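Pectate lyase (Pectobacterium carotovorum, PDB 4U4B) probably cleaves polygalacturonate and methylated pectins from within the chain by calcium-dependent beta-elimination, leaving oligosaccharides with unsaturated galacturonosyl ends. Local coordinates at residues D50-T55 against W89-S94; V46-V51 against S62-E67. All blocks are in the same frame, centred on the assembly; numbering follows the deposited sequence.

Contact 1. Residues D50-T55 against W89-S94; sequences DVYRST and WVDTVS
Asp50 and Tyr52 pair with Asp91 and Trp89 across two antiparallel strands whose short axes come within 4.8 Å and run at 154° to each other. Each of these two is a hydrogen-bonded pair, with Val51 and Val90 forming the non-hydrogen-bonded pair between them. Asp50 N donates a hydrogen bond to Asp91 O at 2.8 Å, and Asp91 N returns the bond to Asp50 O. Two residues on, Tyr52 N reaches Trp89 O at 2.8 Å, and Trp89 N closes the ring to Tyr52 O at 3.0 Å from a position tilted out of the carbonyl plane. Between the two rings of bonds, Val90 CA sets its hydrogen against Asp50 O, a CA-H...O contact of 3.3 Å.

The alternation sends the aromatic and acidic side chains to one face and the valines to the other. Tyr52 holds CG anti to its own carbonyl carbon (chi1 -65°), which brings the CE2 side of the ring across to the diagonal neighbour Asp91, the two side chains crossing at about a right angle. There CE2 lies 3.4 Å from Asp91 OD2, with ring and carboxylate planes 47° apart. Trp89 turns its indole the other way along the sheet, and Ser54 CB meets the ring edge in plane, 3.8 Å from CZ3; Ser54 OG itself bonds to the backbone oxygens of Ser56 and Ala58. On the valine face Val51 CG2 and Val90 CG2 meet loosely at 4.3 Å.

Both strands are interior members of a four-stranded antiparallel sheet. Strand 99-106 flanks 87-94, touching Trp89 through Ala104, while strand 63-68 flanks 46-54. Strand 35-41 covers the valine face, with Leu37 against Val51 and Trp39 against Val90.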
loop_
_atom_site.group_PDB
_atom_site.type_symbol
_atom_site.label_atom_id
_atom_site.label_comp_id
_atom_site.label_asym_id
_atom_site.label_seq_id
_atom_site.Cartn_x
_atom_site.Cartn_y
_atom_site.Cartn_z
ATOM N N ASP A 50 1.586 -17.954 9.592
ATOM C CA ASP A 50 0.518 -18.100 10.555
ATOM C C ASP A 50 0.288 -16.793 11.271
ATOM O O ASP A 50 1.237 -16.158 11.732
ATOM C CB ASP A 50 0.843 -19.178 11.585
ATOM C CG ASP A 50 0.810 -20.563 11.005
ATOM O OD1 ASP A 50 -0.092 -20.860 10.180
ATOM O OD2 ASP A 50 1.691 -21.357 11.391
ATOM N N VAL A 51 -0.976 -16.418 11.382
ATOM C CA VAL A 51 -1.361 -15.268 12.166
ATOM C C VAL A 51 -1.977 -15.717 13.482
ATOM O O VAL A 51 -2.958 -16.459 13.482
ATOM C CB VAL A 51 -2.374 -14.375 11.411
ATOM C CG1 VAL A 51 -2.743 -13.189 12.261
ATOM C CG2 VAL A 51 -1.806 -13.931 10.074
ATOM N N TYR A 52 -1.393 -15.252 14.584
ATOM C CA TYR A 52 -1.885 -15.509 15.927
ATOM C C TYR A 52 -2.448 -14.267 16.587
ATOM O O TYR A 52 -1.936 -13.147 16.421
ATOM C CB TYR A 52 -0.774 -16.062 16.820
ATOM C CG TYR A 52 -0.276 -17.414 16.392
ATOM C CD1 TYR A 52 -0.844 -18.577 16.895
ATOM C CD2 TYR A 52 0.756 -17.527 15.472
ATOM C CE1 TYR A 52 -0.397 -19.818 16.484
ATOM C CE2 TYR A 52 1.220 -18.755 15.067
ATOM C CZ TYR A 52 0.641 -19.893 15.569
ATOM O OH TYR A 52 1.110 -21.116 15.153
ATOM N N ARG A 53 -3.492 -14.479 17.367
ATOM C CA ARG A 53 -4.110 -13.422 18.136
ATOM C C ARG A 53 -4.437 -13.882 19.542
ATOM O O ARG A 53 -5.017 -14.961 19.753
ATOM C CB ARG A 53 -5.376 -12.934 17.452
ATOM C CG ARG A 53 -6.004 -11.742 18.139
ATOM C CD ARG A 53 -7.326 -11.389 17.496
ATOM N NE ARG A 53 -8.378 -12.333 17.881
ATOM C CZ ARG A 53 -9.530 -12.457 17.238
ATOM N NH1 ARG A 53 -9.762 -11.711 16.157
ATOM N NH2 ARG A 53 -10.443 -13.341 17.659
ATOM N N SER A 54 -4.065 -13.066 20.515
ATOM C CA SER A 54 -4.415 -13.348 21.892
ATOM C C SER A 54 -5.200 -12.192 22.492
ATOM O O SER A 54 -5.032 -11.026 22.084
ATOM C CB SER A 54 -3.165 -13.619 22.722
ATOM O OG SER A 54 -3.514 -13.775 24.078
ATOM N N THR A 55 -6.061 -12.527 23.452
ATOM C CA THR A 55 -6.846 -11.545 24.191
ATOM C C THR A 55 -6.066 -11.013 25.383
ATOM O O THR A 55 -6.574 -10.213 26.172
ATOM C CB THR A 55 -8.171 -12.147 24.678
ATOM O OG1 THR A 55 -7.908 -13.363 25.396
ATOM C CG2 THR A 55 -9.080 -12.458 23.495
ATOM N N TRP A 89 0.775 -11.772 16.554
ATOM C CA TRP A 89 2.071 -12.283 16.117
ATOM C C TRP A 89 1.886 -12.914 14.756
ATOM O O TRP A 89 0.856 -13.536 14.482
ATOM C CB TRP A 89 2.637 -13.348 17.073
ATOM C CG TRP A 89 2.935 -12.869 18.442
ATOM C CD1 TRP A 89 4.139 -12.436 18.912
ATOM C CD2 TRP A 89 2.021 -12.776 19.537
ATOM N NE1 TRP A 89 4.033 -12.079 20.228
ATOM C CE2 TRP A 89 2.740 -12.263 20.636
ATOM C CE3 TRP A 89 0.664 -13.068 19.698
ATOM C CZ2 TRP A 89 2.151 -12.043 21.880
ATOM C CZ3 TRP A 89 0.075 -12.833 20.928
ATOM C CH2 TRP A 89 0.814 -12.330 22.004
ATOM N N VAL A 90 2.894 -12.777 13.909
ATOM C CA VAL A 90 2.917 -13.459 12.628
ATOM C C VAL A 90 4.155 -14.334 12.596
ATOM O O VAL A 90 5.257 -13.855 12.845
ATOM C CB VAL A 90 2.913 -12.461 11.452
ATOM C CG1 VAL A 90 3.180 -13.170 10.149
ATOM C CG2 VAL A 90 1.577 -11.698 11.414
ATOM N N ASP A 91 3.958 -15.628 12.354
ATOM C CA ASP A 91 5.070 -16.565 12.242
ATOM C C ASP A 91 5.216 -16.968 10.785
ATOM O O ASP A 91 4.226 -17.260 10.115
ATOM C CB ASP A 91 4.859 -17.826 13.105
ATOM C CG ASP A 91 4.854 -17.535 14.594
ATOM O OD1 ASP A 91 5.146 -16.396 14.990
ATOM O OD2 ASP A 91 4.577 -18.454 15.386
ATOM N N THR A 92 6.448 -16.975 10.298
ATOM C CA THR A 92 6.736 -17.484 8.965
ATOM C C THR A 92 7.286 -18.907 9.064
ATOM O O THR A 92 8.006 -19.248 10.006
ATOM C CB THR A 92 7.752 -16.597 8.226
ATOM O OG1 THR A 92 9.015 -16.690 8.890
ATOM C CG2 THR A 92 7.304 -15.135 8.214
ATOM N N VAL A 93 6.940 -19.744 8.099
ATOM C CA VAL A 93 7.415 -21.117 8.082
ATOM C C VAL A 93 8.138 -21.412 6.769
ATOM O O VAL A 93 7.579 -21.254 5.694
ATOM C CB VAL A 93 6.262 -22.105 8.270
ATOM C CG1 VAL A 93 6.777 -23.540 8.252
ATOM C CG2 VAL A 93 5.518 -21.801 9.559
ATOM N N SER A 94 9.388 -21.840 6.857
ATOM C CA SER A 94 10.174 -22.086 5.655
ATOM C C SER A 94 10.107 -23.550 5.245
ATOM O O SER A 94 9.606 -24.392 5.994
ATOM C CB SER A 94 11.626 -21.643 5.870
ATOM O OG SER A 94 11.710 -20.219 5.942
#

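Contact 2. Residues V46-V51 against S62-E67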
loop_
_atom_site.group_PDB
_atom_site.type_symbol
_atom_site.label_atom_id
_atom_site.label_comp_id
_atom_site.label_asym_id
_atom_site.label_seq_id
_atom_site.Cartn_x
_atom_site.Cartn_y
_atom_site.Cartn_z
ATOM N N VAL A 46 10.028 -18.886 2.468
ATOM C CA VAL A 46 8.771 -19.026 3.187
ATOM C C VAL A 46 7.812 -19.870 2.357
ATOM O O VAL A 46 7.738 -19.709 1.140
ATOM C CB VAL A 46 8.137 -17.654 3.498
ATOM C CG1 VAL A 46 6.765 -17.825 4.147
ATOM C CG2 VAL A 46 9.050 -16.844 4.406
ATOM N N VAL A 47 7.094 -20.778 3.013
ATOM C CA VAL A 47 6.083 -21.594 2.350
ATOM C C VAL A 47 4.681 -21.369 2.921
ATOM O O VAL A 47 3.692 -21.690 2.275
ATOM C CB VAL A 47 6.404 -23.106 2.458
ATOM C CG1 VAL A 47 7.770 -23.412 1.879
ATOM C CG2 VAL A 47 6.315 -23.571 3.892
ATOM N N ARG A 48 4.605 -20.842 4.137
ATOM C CA ARG A 48 3.338 -20.581 4.818
ATOM C C ARG A 48 3.571 -19.529 5.891
ATOM O O ARG A 48 4.712 -19.353 6.355
ATOM C CB ARG A 48 2.778 -21.865 5.450
ATOM C CG ARG A 48 1.444 -21.712 6.224
ATOM C CD ARG A 48 0.968 -23.041 6.870
ATOM N NE ARG A 48 1.418 -23.256 8.256
ATOM C CZ ARG A 48 2.302 -24.175 8.633
ATOM N NH1 ARG A 48 2.863 -24.983 7.740
ATOM N NH2 ARG A 48 2.629 -24.293 9.907
ATOM N N GLN A 49 2.507 -18.841 6.297
ATOM C CA GLN A 49 2.582 -17.876 7.397
ATOM C C GLN A 49 1.368 -18.042 8.289
ATOM O O GLN A 49 0.255 -18.267 7.809
ATOM C CB GLN A 49 2.660 -16.428 6.885
ATOM C CG GLN A 49 3.753 -16.162 5.882
ATOM C CD GLN A 49 3.757 -14.714 5.432
ATOM O OE1 GLN A 49 4.398 -13.864 6.050
ATOM N NE2 GLN A 49 3.029 -14.425 4.364
ATOM N N ASP A 50 1.586 -17.954 9.592
ATOM C CA ASP A 50 0.518 -18.100 10.555
ATOM C C ASP A 50 0.288 -16.793 11.271
ATOM O O ASP A 50 1.237 -16.158 11.732
ATOM C CB ASP A 50 0.843 -19.178 11.585
ATOM C CG ASP A 50 0.810 -20.563 11.005
ATOM O OD1 ASP A 50 -0.092 -20.860 10.180
ATOM O OD2 ASP A 50 1.691 -21.357 11.391
ATOM N N VAL A 51 -0.976 -16.418 11.382
ATOM C CA VAL A 51 -1.361 -15.268 12.166
ATOM C C VAL A 51 -1.977 -15.717 13.482
ATOM O O VAL A 51 -2.958 -16.459 13.482
ATOM C CB VAL A 51 -2.374 -14.375 11.411
ATOM C CG1 VAL A 51 -2.743 -13.189 12.261
ATOM C CG2 VAL A 51 -1.806 -13.931 10.074
ATOM N N SER A 62 -2.620 -17.595 22.746
ATOM C CA SER A 62 -2.994 -17.112 21.416
ATOM C C SER A 62 -3.647 -18.193 20.565
ATOM O O SER A 62 -3.320 -19.368 20.667
ATOM C CB SER A 62 -1.777 -16.547 20.687
ATOM O OG SER A 62 -0.807 -17.559 20.445
ATOM N N GLU A 63 -4.581 -17.782 19.719
ATOM C CA GLU A 63 -5.215 -18.700 18.792
ATOM C C GLU A 63 -4.813 -18.345 17.370
ATOM O O GLU A 63 -4.682 -17.163 17.021
ATOM C CB GLU A 63 -6.733 -18.654 18.939
ATOM C CG GLU A 63 -7.328 -17.328 18.527
ATOM C CD GLU A 63 -8.773 -17.161 18.947
ATOM O OE1 GLU A 63 -9.041 -17.235 20.172
ATOM O OE2 GLU A 63 -9.632 -16.943 18.053
ATOM N N LYS A 64 -4.594 -19.367 16.555
ATOM C CA LYS A 64 -4.325 -19.144 15.152
ATOM C C LYS A 64 -5.603 -18.652 14.479
ATOM O O LYS A 64 -6.635 -19.339 14.497
ATOM C CB LYS A 64 -3.796 -20.412 14.479
ATOM C CG LYS A 64 -3.234 -20.144 13.078
ATOM C CD LYS A 64 -2.803 -21.431 12.363
ATOM C CE LYS A 64 -1.572 -22.049 12.985
ATOM N NZ LYS A 64 -0.911 -22.978 12.021
ATOM N N ILE A 65 -5.542 -17.451 13.902
ATOM C CA ILE A 65 -6.710 -16.882 13.248
ATOM C C ILE A 65 -6.553 -16.807 11.732
ATOM O O ILE A 65 -7.507 -16.486 11.024
ATOM C CB ILE A 65 -7.045 -15.464 13.776
ATOM C CG1 ILE A 65 -5.960 -14.459 13.374
ATOM C CG2 ILE A 65 -7.262 -15.481 15.290
ATOM C CD1 ILE A 65 -6.338 -13.036 13.679
ATOM N N ALA A 66 -5.369 -17.104 11.213
ATOM C CA ALA A 66 -5.219 -17.141 9.759
ATOM C C ALA A 66 -4.083 -18.039 9.318
ATOM O O ALA A 66 -3.070 -18.156 10.004
ATOM C CB ALA A 66 -4.998 -15.725 9.205
ATOM N N GLU A 67 -4.268 -18.668 8.164
ATOM C CA GLU A 67 -3.206 -19.400 7.500
ATOM C C GLU A 67 -3.021 -18.833 6.113
ATOM O O GLU A 67 -3.863 -19.017 5.244
ATOM C CB GLU A 67 -3.521 -20.896 7.446
ATOM C CG GLU A 67 -3.144 -21.591 8.734
ATOM C CD GLU A 67 -3.609 -23.040 8.789
ATOM O OE1 GLU A 67 -3.989 -23.585 7.739
ATOM O OE2 GLU A 67 -3.587 -23.619 9.887
#
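Val51 meets Ile65 and Ala66 together, and its backbone oxygen serves both. Ile65 N bonds to Val51 O at 2.8 Å, nearly in line with the carbonyl, whereas Ala66 N makes a weak second bond to the same oxygen. In return Val51 N reaches Ala66 O at 3.1 Å with an almost straight N-H (176°). The valine side chain divides its contacts between the two: CG1, anti to the backbone N, packs on Ile65 CG1 at 3.6 Å, while CB lies 3.7 Å from Ala66 CB. Phe75 of strand 74-77 touches both Ile65 and Ala66 from beyond.

On the opposite face of the strands, with Asp50 and Glu67, lies a network of charges. Lys64 leaves its backbone with CG anti to N (chi1 -168°) and bends at chi3, bringing NZ to the Asp50 carboxylate, 2.9 Å from OD1 in a salt bridge whose hydrogen bond is weak. Two flanking residues complete the arrangement. Asp50 OD1 lies at the edge of the Arg48 guanidinium, in its plane, 3.4 Å from NE, a weak bond matched by another from Arg48 NH2 to Asp50 OD2. Glu67 OE2 lies 3.5 Å from Lys64 NZ, also a weak link. Asp50 thus accepts from both cations, and this positive surrounding would probably stabilise its ionised form.

Strands 46-54 and 63-68 form a beta hairpin, and the doubling of Ile65 and Ala66 opposite one residue is a classic beta bulge in its second strand.

The two contacts lie side by side in one four-stranded antiparallel sheet, their centres about 5 Å apart and about 21 Å from the centre of the chain. Strand 46-54 is common to both, and Asp50 and Val51 belong to each: one edge of that strand serves contact 2, the other contact 1. Along the chain the 62-67 partner comes first, closing a hairpin, and the 89-94 partner follows later, so the shared strand is paired locally on one side and, on the other, across a longer stretch of chain that itself contains strands 63-68 and 74-77. Both contacts are structural packing away from the annotated calcium ligands, in a sheet distinct from the parallel strands of the lyase's beta-helix.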